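Local coordinates for protein omega transaminase (Pseudomonas sp., PDB 5LHA) that probably transfers amino groups between amines and carbonyl compounds, using a pyridoxal phosphate cofactor held here in its pyridoxamine form, at residues 16-24 and 31-39; 412-423 and 446-457. All coordinates share one frame; numbering follows the deposited sequence.

Contact 1: residues 16-24 and 31-39; sequences NAEKKFWHP and PHRDKTLVI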
loop_
_atom_site.group_PDB
_atom_site.type_symbol
_atom_site.label_atom_id
_atom_site.label_comp_id
_atom_site.label_asym_id
_atom_site.label_seq_id
_atom_site.Cartn_x
_atom_site.Cartn_y
_atom_site.Cartn_z
ATOM N N ASN A 16 36.240 26.623 12.758
ATOM C CA ASN A 16 36.207 26.785 11.306
ATOM C C ASN A 16 36.033 25.481 10.530
ATOM O O ASN A 16 35.903 25.539 9.299
ATOM C CB ASN A 16 37.483 27.496 10.795
ATOM C CG ASN A 16 37.493 28.993 11.095
ATOM O OD1 ASN A 16 38.239 29.467 11.955
ATOM N ND2 ASN A 16 36.683 29.747 10.356
ATOM N N ALA A 17 36.022 24.322 11.202
ATOM C CA ALA A 17 36.019 23.041 10.496
ATOM C C ALA A 17 34.822 22.909 9.552
ATOM O O ALA A 17 33.711 23.368 9.844
ATOM C CB ALA A 17 36.015 21.886 11.501
ATOM N N GLU A 18 35.055 22.253 8.414
ATOM C CA GLU A 18 33.986 21.989 7.465
ATOM C C GLU A 18 33.172 20.770 7.889
ATOM O O GLU A 18 33.693 19.807 8.458
ATOM C CB GLU A 18 34.528 21.807 6.048
ATOM C CG GLU A 18 33.424 21.696 5.014
ATOM C CD GLU A 18 32.500 22.904 5.025
ATOM O OE1 GLU A 18 32.982 24.024 5.326
ATOM O OE2 GLU A 18 31.289 22.729 4.760
ATOM N N LYS A 19 31.878 20.818 7.585
ATOM C CA LYS A 19 30.893 19.862 8.078
ATOM C C LYS A 19 30.550 18.853 6.980
ATOM O O LYS A 19 29.942 19.205 5.968
ATOM C CB LYS A 19 29.659 20.616 8.560
ATOM C CG LYS A 19 28.703 19.799 9.398
ATOM C CD LYS A 19 27.520 20.642 9.844
ATOM C CE LYS A 19 27.964 21.672 10.864
ATOM N NZ LYS A 19 26.849 22.543 11.361
ATOM N N LYS A 20 30.993 17.607 7.157
ATOM C CA LYS A 20 30.752 16.538 6.195
ATOM C C LYS A 20 29.646 15.581 6.638
ATOM O O LYS A 20 29.403 14.572 5.969
ATOM C CB LYS A 20 32.042 15.751 5.955
ATOM C CG LYS A 20 33.219 16.591 5.505
ATOM C CD LYS A 20 32.952 17.296 4.191
ATOM C CE LYS A 20 34.223 17.361 3.338
ATOM N NZ LYS A 20 35.401 17.867 4.095
ATOM N N PHE A 21 28.962 15.877 7.734
ATOM C CA PHE A 21 27.846 15.067 8.184
ATOM C C PHE A 21 26.586 15.918 8.226
ATOM O O PHE A 21 26.640 17.155 8.208
ATOM C CB PHE A 21 28.114 14.435 9.558
ATOM C CG PHE A 21 28.344 15.432 10.650
ATOM C CD1 PHE A 21 27.279 15.944 11.380
ATOM C CD2 PHE A 21 29.629 15.849 10.961
ATOM C CE1 PHE A 21 27.494 16.869 12.386
ATOM C CE2 PHE A 21 29.855 16.767 11.969
ATOM C CZ PHE A 21 28.787 17.278 12.687
ATOM N N TRP A 22 25.451 15.226 8.282
ATOM C CA TRP A 22 24.135 15.845 8.363
ATOM C C TRP A 22 23.574 15.772 9.781
ATOM O O TRP A 22 23.487 14.688 10.368
ATOM C CB TRP A 22 23.178 15.173 7.380
ATOM C CG TRP A 22 23.250 15.738 6.005
ATOM C CD1 TRP A 22 23.651 17.001 5.667
ATOM C CD2 TRP A 22 22.862 15.097 4.777
ATOM N NE1 TRP A 22 23.557 17.180 4.307
ATOM C CE2 TRP A 22 23.068 16.033 3.738
ATOM C CE3 TRP A 22 22.358 13.832 4.455
ATOM C CZ2 TRP A 22 22.795 15.745 2.397
ATOM C CZ3 TRP A 22 22.084 13.546 3.105
ATOM C CH2 TRP A 22 22.312 14.501 2.102
ATOM N N HIS A 23 23.155 16.925 10.310
ATOM C CA HIS A 23 22.474 16.966 11.603
ATOM C C HIS A 23 21.106 16.325 11.483
ATOM O O HIS A 23 20.285 16.800 10.686
ATOM C CB HIS A 23 22.260 18.397 12.102
ATOM C CG HIS A 23 23.500 19.097 12.552
ATOM N ND1 HIS A 23 24.023 18.941 13.818
ATOM C CD2 HIS A 23 24.292 19.997 11.924
ATOM C CE1 HIS A 23 25.096 19.704 13.943
ATOM N NE2 HIS A 23 25.281 20.352 12.806
ATOM N N PRO A 24 20.787 15.308 12.276
ATOM C CA PRO A 24 19.396 14.873 12.339
ATOM C C PRO A 24 18.528 16.007 12.856
ATOM O O PRO A 24 18.926 16.772 13.743
ATOM C CB PRO A 24 19.436 13.682 13.303
ATOM C CG PRO A 24 20.820 13.165 13.188
ATOM C CD PRO A 24 21.681 14.380 12.986
ATOM N N PRO A 31 22.935 29.420 4.986
ATOM C CA PRO A 31 24.110 29.322 5.851
ATOM C C PRO A 31 23.829 28.662 7.194
ATOM O O PRO A 31 24.760 28.472 7.971
ATOM C CB PRO A 31 24.504 30.782 6.041
ATOM C CG PRO A 31 23.199 31.535 5.964
ATOM C CD PRO A 31 22.234 30.709 5.152
ATOM N N HIS A 32 22.564 28.333 7.465
ATOM C CA HIS A 32 22.215 27.737 8.753
ATOM C C HIS A 32 22.996 26.458 9.020
ATOM O O HIS A 32 23.332 26.170 10.173
ATOM C CB HIS A 32 20.715 27.465 8.823
ATOM C CG HIS A 32 20.297 26.710 10.043
ATOM N ND1 HIS A 32 20.040 27.330 11.248
ATOM C CD2 HIS A 32 20.070 25.390 10.245
ATOM C CE1 HIS A 32 19.682 26.422 12.141
ATOM N NE2 HIS A 32 19.694 25.237 11.559
ATOM N N ARG A 33 23.304 25.688 7.976
ATOM C CA ARG A 33 23.947 24.396 8.189
ATOM C C ARG A 33 25.299 24.553 8.875
ATOM O O ARG A 33 25.740 23.649 9.590
ATOM C CB ARG A 33 24.149 23.665 6.864
ATOM C CG ARG A 33 24.494 22.200 7.065
ATOM C CD ARG A 33 24.811 21.517 5.760
ATOM N NE ARG A 33 26.033 22.058 5.178
ATOM C CZ ARG A 33 27.245 21.577 5.440
ATOM N NH1 ARG A 33 27.381 20.544 6.260
ATOM N NH2 ARG A 33 28.317 22.116 4.878
ATOM N N ASP A 34 25.966 25.693 8.673
ATOM C CA ASP A 34 27.333 25.921 9.132
ATOM C C ASP A 34 27.422 26.420 10.568
ATOM O O ASP A 34 28.528 26.475 11.117
ATOM C CB ASP A 34 28.035 26.924 8.213
ATOM C CG ASP A 34 28.387 26.332 6.863
ATOM O OD1 ASP A 34 28.681 25.123 6.795
ATOM O OD2 ASP A 34 28.383 27.086 5.869
ATOM N N LYS A 35 26.306 26.805 11.179
ATOM C CA LYS A 35 26.292 27.075 12.606
ATOM C C LYS A 35 26.375 25.759 13.371
ATOM O O LYS A 35 25.764 24.758 12.984
ATOM C CB LYS A 35 25.026 27.842 12.989
ATOM C CG LYS A 35 24.984 28.292 14.439
ATOM C CD LYS A 35 23.588 28.138 15.032
ATOM C CE LYS A 35 23.225 26.676 15.301
ATOM N NZ LYS A 35 23.819 26.176 16.579
ATOM N N THR A 36 27.161 25.748 14.444
ATOM C CA THR A 36 27.298 24.547 15.261
ATOM C C THR A 36 27.668 24.960 16.674
ATOM O O THR A 36 28.497 25.855 16.861
ATOM C CB THR A 36 28.366 23.577 14.721
ATOM O OG1 THR A 36 28.383 23.586 13.288
ATOM C CG2 THR A 36 28.080 22.160 15.204
ATOM N N LEU A 37 27.005 24.350 17.653
ATOM C CA LEU A 37 27.473 24.306 19.036
ATOM C C LEU A 37 28.245 23.005 19.232
ATOM O O LEU A 37 27.645 21.928 19.252
ATOM C CB LEU A 37 26.292 24.410 19.999
ATOM C CG LEU A 37 26.561 24.271 21.498
ATOM C CD1 LEU A 37 27.500 25.347 21.993
ATOM C CD2 LEU A 37 25.248 24.337 22.254
ATOM N N VAL A 38 29.566 23.094 19.372
ATOM C CA VAL A 38 30.431 21.917 19.416
ATOM C C VAL A 38 30.758 21.584 20.869
ATOM O O VAL A 38 31.581 22.251 21.506
ATOM C CB VAL A 38 31.710 22.128 18.597
ATOM C CG1 VAL A 38 32.459 20.812 18.438
ATOM C CG2 VAL A 38 31.371 22.735 17.245
ATOM N N ILE A 39 30.157 20.506 21.366
ATOM C CA ILE A 39 30.353 20.053 22.738
ATOM C C ILE A 39 31.606 19.194 22.803
ATOM O O ILE A 39 31.730 18.206 22.071
ATOM C CB ILE A 39 29.125 19.270 23.221
ATOM C CG1 ILE A 39 27.877 20.167 23.216
ATOM C CG2 ILE A 39 29.388 18.647 24.590
ATOM C CD1 ILE A 39 27.954 21.396 24.082
#
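The N-terminal arm of this fold-type I aminotransferase packs on the short 3-10 turn 32-34 and the residues leading into strand 37-43, and K19 and R33 carry most of the contact. Their side chains run past each other in opposite directions. R33 NH1 gives a hydrogen bond to K19 O (2.9 Å, 153° at the hydrogen), reaching it from above the carbonyl plane. R33 NH2 makes a weak bond to E18 OE2 at 3.0 Å, within a salt bridge. D34 OD1, 3.6 Å from R33 NH2, lies well off the guanidinium plane and interacts only electrostatically. The cation probably eases the approach of the two carboxylates. K19 stays extended to CD, then bends at chi3 (-70°), which turns NZ toward T36. NZ bonds to T36 OG1 at 2.7 Å, tip to tip, and to H23 NE2 at 3.1 Å in the imidazole plane. R33 O also faces NZ, but the modelled separation is doubtfully short. K19 CG lies over the centre of the F21 ring, 4.1 Å above its plane. H23 ND1 bonds to T90 O of the second subunit, so both ring nitrogens are used and the rotation of the ring is fixed. Beyond T36 the chain enters strand 37-43, beside strand 46-49. There L37 and V38 also pair in parallel with a strand of the second subunit, so the sheet continues into that subunit.

Contact 2: residues 412-423 and 446-457; sequences IADEARRAGVLV and MVSALEAAFARC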
loop_
_atom_site.group_PDB
_atom_site.type_symbol
_atom_site.label_atom_id
_atom_site.label_comp_id
_atom_site.label_asym_id
_atom_site.label_seq_id
_atom_site.Cartn_x
_atom_site.Cartn_y
_atom_site.Cartn_z
ATOM N N ILE A 412 15.315 32.218 22.491
ATOM C CA ILE A 412 15.175 31.993 23.925
ATOM C C ILE A 412 16.126 30.892 24.376
ATOM O O ILE A 412 16.798 31.011 25.407
ATOM C CB ILE A 412 13.708 31.670 24.264
ATOM C CG1 ILE A 412 12.843 32.915 24.072
ATOM C CG2 ILE A 412 13.581 31.129 25.670
ATOM C CD1 ILE A 412 11.367 32.618 23.882
ATOM N N ALA A 413 16.213 29.815 23.594
ATOM C CA ALA A 413 17.121 28.725 23.919
ATOM C C ALA A 413 18.565 29.203 23.978
ATOM O O ALA A 413 19.306 28.841 24.900
ATOM C CB ALA A 413 16.974 27.603 22.895
ATOM N N ASP A 414 18.985 30.020 23.008
ATOM C CA ASP A 414 20.361 30.507 23.021
ATOM C C ASP A 414 20.642 31.321 24.274
ATOM O O ASP A 414 21.686 31.142 24.915
ATOM C CB ASP A 414 20.654 31.332 21.769
ATOM C CG ASP A 414 20.681 30.491 20.513
ATOM O OD1 ASP A 414 20.385 29.283 20.606
ATOM O OD2 ASP A 414 21.007 31.036 19.434
ATOM N N GLU A 415 19.706 32.195 24.662
ATOM C CA GLU A 415 19.949 33.055 25.814
ATOM C C GLU A 415 19.992 32.240 27.099
ATOM O O GLU A 415 20.758 32.558 28.018
ATOM C CB GLU A 415 18.888 34.152 25.897
ATOM C CG GLU A 415 19.223 35.201 26.935
ATOM C CD GLU A 415 20.417 36.063 26.539
ATOM O OE1 GLU A 415 20.827 36.028 25.356
ATOM O OE2 GLU A 415 20.983 36.736 27.428
ATOM N N ALA A 416 19.159 31.201 27.189
ATOM C CA ALA A 416 19.267 30.241 28.283
ATOM C C ALA A 416 20.656 29.613 28.341
ATOM O O ALA A 416 21.215 29.431 29.426
ATOM C CB ALA A 416 18.197 29.159 28.135
ATOM N N ARG A 417 21.202 29.229 27.184
ATOM C CA ARG A 417 22.543 28.649 27.141
ATOM C C ARG A 417 23.589 29.647 27.618
ATOM O O ARG A 417 24.449 29.320 28.444
ATOM C CB ARG A 417 22.862 28.176 25.721
ATOM C CG ARG A 417 24.312 27.791 25.479
ATOM C CD ARG A 417 24.512 27.367 24.032
ATOM N NE ARG A 417 24.277 28.473 23.108
ATOM C CZ ARG A 417 25.176 29.409 22.822
ATOM N NH1 ARG A 417 26.375 29.370 23.378
ATOM N NH2 ARG A 417 24.885 30.388 21.973
ATOM N N ARG A 418 23.527 30.880 27.105
ATOM C CA ARG A 418 24.455 31.911 27.551
ATOM C C ARG A 418 24.388 32.092 29.059
ATOM O O ARG A 418 25.397 32.428 29.690
ATOM C CB ARG A 418 24.167 33.227 26.829
ATOM C CG ARG A 418 24.538 33.195 25.353
ATOM C CD ARG A 418 24.394 34.556 24.680
ATOM N NE ARG A 418 24.299 34.391 23.232
ATOM C CZ ARG A 418 23.153 34.344 22.561
ATOM N NH1 ARG A 418 21.996 34.479 23.199
ATOM N NH2 ARG A 418 23.162 34.171 21.247
ATOM N N ALA A 419 23.218 31.857 29.652
ATOM C CA ALA A 419 23.063 31.874 31.101
ATOM C C ALA A 419 23.474 30.557 31.750
ATOM O O ALA A 419 23.313 30.413 32.968
ATOM C CB ALA A 419 21.615 32.203 31.475
ATOM N N GLY A 420 23.997 29.606 30.978
ATOM C CA GLY A 420 24.620 28.420 31.530
ATOM C C GLY A 420 23.789 27.154 31.541
ATOM O O GLY A 420 24.154 26.212 32.251
ATOM N N VAL A 421 22.682 27.100 30.801
ATOM C CA VAL A 421 21.810 25.928 30.809
ATOM C C VAL A 421 21.368 25.630 29.381
ATOM O O VAL A 421 20.699 26.456 28.751
ATOM C CB VAL A 421 20.575 26.118 31.710
ATOM C CG1 VAL A 421 19.685 24.900 31.634
ATOM C CG2 VAL A 421 20.985 26.359 33.142
ATOM N N LEU A 422 21.719 24.451 28.877
ATOM C CA LEU A 422 21.296 24.026 27.549
ATOM C C LEU A 422 19.917 23.383 27.632
ATOM O O LEU A 422 19.717 22.434 28.394
ATOM C CB LEU A 422 22.288 23.042 26.931
ATOM C CG LEU A 422 21.943 22.655 25.487
ATOM C CD1 LEU A 422 21.877 23.873 24.572
ATOM C CD2 LEU A 422 22.900 21.617 24.933
ATOM N N VAL A 423 18.960 23.930 26.881
ATOM C CA VAL A 423 17.614 23.383 26.752
ATOM C C VAL A 423 17.318 23.214 25.264
ATOM O O VAL A 423 18.090 23.643 24.403
ATOM C CB VAL A 423 16.548 24.258 27.439
ATOM C CG1 VAL A 423 16.856 24.373 28.922
ATOM C CG2 VAL A 423 16.507 25.626 26.803
ATOM N N MET A 446 18.309 25.909 36.531
ATOM C CA MET A 446 17.524 25.874 35.302
ATOM C C MET A 446 16.407 26.907 35.327
ATOM O O MET A 446 16.114 27.539 34.308
ATOM C CB MET A 446 16.984 24.473 35.099
ATOM C CG MET A 446 18.104 23.503 34.845
ATOM S SD MET A 446 17.484 21.893 34.408
ATOM C CE MET A 446 16.927 22.196 32.735
ATOM N N VAL A 447 15.754 27.069 36.475
ATOM C CA VAL A 447 14.731 28.099 36.620
ATOM C C VAL A 447 15.319 29.474 36.334
ATOM O O VAL A 447 14.754 30.270 35.574
ATOM C CB VAL A 447 14.123 28.036 38.032
ATOM C CG1 VAL A 447 13.241 29.248 38.304
ATOM C CG2 VAL A 447 13.334 26.764 38.188
ATOM N N SER A 448 16.473 29.767 36.932
ATOM C CA SER A 448 17.071 31.091 36.796
ATOM C C SER A 448 17.456 31.401 35.355
ATOM O O SER A 448 17.361 32.554 34.922
ATOM C CB SER A 448 18.296 31.203 37.703
ATOM O OG SER A 448 17.925 31.075 39.062
ATOM N N ALA A 449 17.945 30.400 34.616
ATOM C CA ALA A 449 18.411 30.651 33.254
ATOM C C ALA A 449 17.253 30.905 32.295
ATOM O O ALA A 449 17.365 31.741 31.389
ATOM C CB ALA A 449 19.270 29.485 32.762
ATOM N N LEU A 450 16.136 30.199 32.476
ATOM C CA LEU A 450 14.965 30.443 31.638
ATOM C C LEU A 450 14.331 31.794 31.952
ATOM O O LEU A 450 13.886 32.502 31.040
ATOM C CB LEU A 450 13.956 29.307 31.794
ATOM C CG LEU A 450 14.488 27.995 31.206
ATOM C CD1 LEU A 450 13.748 26.780 31.754
ATOM C CD2 LEU A 450 14.433 28.041 29.683
ATOM N N GLU A 451 14.249 32.150 33.236
ATOM C CA GLU A 451 13.786 33.478 33.618
ATOM C C GLU A 451 14.603 34.563 32.917
ATOM O O GLU A 451 14.048 35.533 32.382
ATOM C CB GLU A 451 13.884 33.635 35.136
ATOM C CG GLU A 451 12.890 32.807 35.943
ATOM C CD GLU A 451 13.002 33.072 37.442
ATOM O OE1 GLU A 451 14.080 33.518 37.888
ATOM O OE2 GLU A 451 12.013 32.840 38.176
ATOM N N ALA A 452 15.930 34.403 32.900
ATOM C CA ALA A 452 16.788 35.342 32.183
ATOM C C ALA A 452 16.506 35.331 30.684
ATOM O O ALA A 452 16.455 36.392 30.047
ATOM C CB ALA A 452 18.256 35.018 32.452
ATOM N N ALA A 453 16.320 34.142 30.104
ATOM C CA ALA A 453 16.108 34.045 28.662
ATOM C C ALA A 453 14.813 34.729 28.238
ATOM O O ALA A 453 14.756 35.360 27.176
ATOM C CB ALA A 453 16.121 32.580 28.231
ATOM N N PHE A 454 13.752 34.587 29.038
ATOM C CA PHE A 454 12.487 35.228 28.699
ATOM C C PHE A 454 12.506 36.720 28.979
ATOM O O PHE A 454 11.796 37.475 28.309
ATOM C CB PHE A 454 11.334 34.573 29.456
ATOM C CG PHE A 454 10.937 33.257 28.895
ATOM C CD1 PHE A 454 10.154 33.187 27.757
ATOM C CD2 PHE A 454 11.365 32.088 29.483
ATOM C CE1 PHE A 454 9.797 31.976 27.231
ATOM C CE2 PHE A 454 11.017 30.876 28.960
ATOM C CZ PHE A 454 10.232 30.816 27.835
ATOM N N ALA A 455 13.283 37.166 29.971
ATOM C CA ALA A 455 13.477 38.601 30.146
ATOM C C ALA A 455 14.169 39.196 28.930
ATOM O O ALA A 455 13.847 40.309 28.500
ATOM C CB ALA A 455 14.285 38.880 31.414
ATOM N N ARG A 456 15.105 38.449 28.353
ATOM C CA ARG A 456 15.825 38.886 27.169
ATOM C C ARG A 456 14.966 38.760 25.915
ATOM O O ARG A 456 14.749 39.746 25.199
ATOM C CB ARG A 456 17.108 38.065 27.037
ATOM C CG ARG A 456 18.070 38.551 25.988
ATOM C CD ARG A 456 18.442 39.985 26.232
ATOM N NE ARG A 456 19.660 40.352 25.525
ATOM C CZ ARG A 456 20.820 40.596 26.124
ATOM N NH1 ARG A 456 20.910 40.516 27.446
ATOM N NH2 ARG A 456 21.882 40.934 25.401
ATOM N N CYS A 457 14.448 37.559 25.647
ATOM C CA CYS A 457 13.855 37.243 24.353
ATOM C C CYS A 457 12.385 36.845 24.430
ATOM O O CYS A 457 11.840 36.346 23.440
ATOM C CB CYS A 457 14.662 36.130 23.679
ATOM S SG CYS A 457 16.440 36.469 23.592
#
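The carboxylate of E415 is shared by two arginines, one on each segment. OE1 takes a weak hydrogen bond from R418 NH1 at 2.9 Å, one turn further along its own helix. OE2 lies over one face of the R456 guanidinium, 3.8 Å from NH1. This second salt bridge is long and purely electrostatic. The E415 side chain is a knob in a hole made by A452, A453, R456 and C457. With CG anti to the backbone N (chi1 -171°), CG lies on R456 CB, 3.6 Å away, and the carboxylate carbon CD follows against R456 CG.

Alanines line the centre, and they let the axes of helices 412-418 and 446-457 approach to 7.9 Å while running at 131° to each other. A453 CB comes within 3.3 Å of I412 O and also packs beside A416. I412 uses three carbons. CG2 sits over the face of the F454 ring in a CH-pi contact, 4.1 Å from the centroid. CD1 meets F454 CE1, and CG1 lies against C457 CB.

Past A419, G420 takes a positive phi of 100° in a Schellman motif, and V421 N bonds back to A416 O at 3.1 Å. The chain then turns into strand 421-426. V421 straddles the start of the partner segment, CG2 on A449 CB at 3.6 Å and CG1 on M446 CG. V423 CG2 packs on L450, which also touches L432 of strand 429-432.

No hydrogen bond joins the two segments. Their cohesion is therefore mainly apolar close packing, and the charged groups of E415, R418 and R456 probably add only a modest electrostatic pull at one edge.

How the contacts relate
From the N terminus, contact 1 comes first. It closes a short loop of six residues that includes strand 26-27 and brings the N-terminal arm to the start of strand 37-43. Contact 2 opens much later. It spans 22 residues, including the turn between strands 421-426 and 429-432, and lays the C-terminal helix 440-457 on helix 408-418. The two follow in series, neither nested nor crossed. Both reach the same mixed sheet, contact 1 at the strand that is outermost within the chain and contact 2 at strand 421-426. They also touch: L37 CD2 packs on R417 CD at 3.6 Å and on L422 CD1 at 4.1 Å. Segments from the N-terminal and C-terminal parts of the chain thus come together at one sheet.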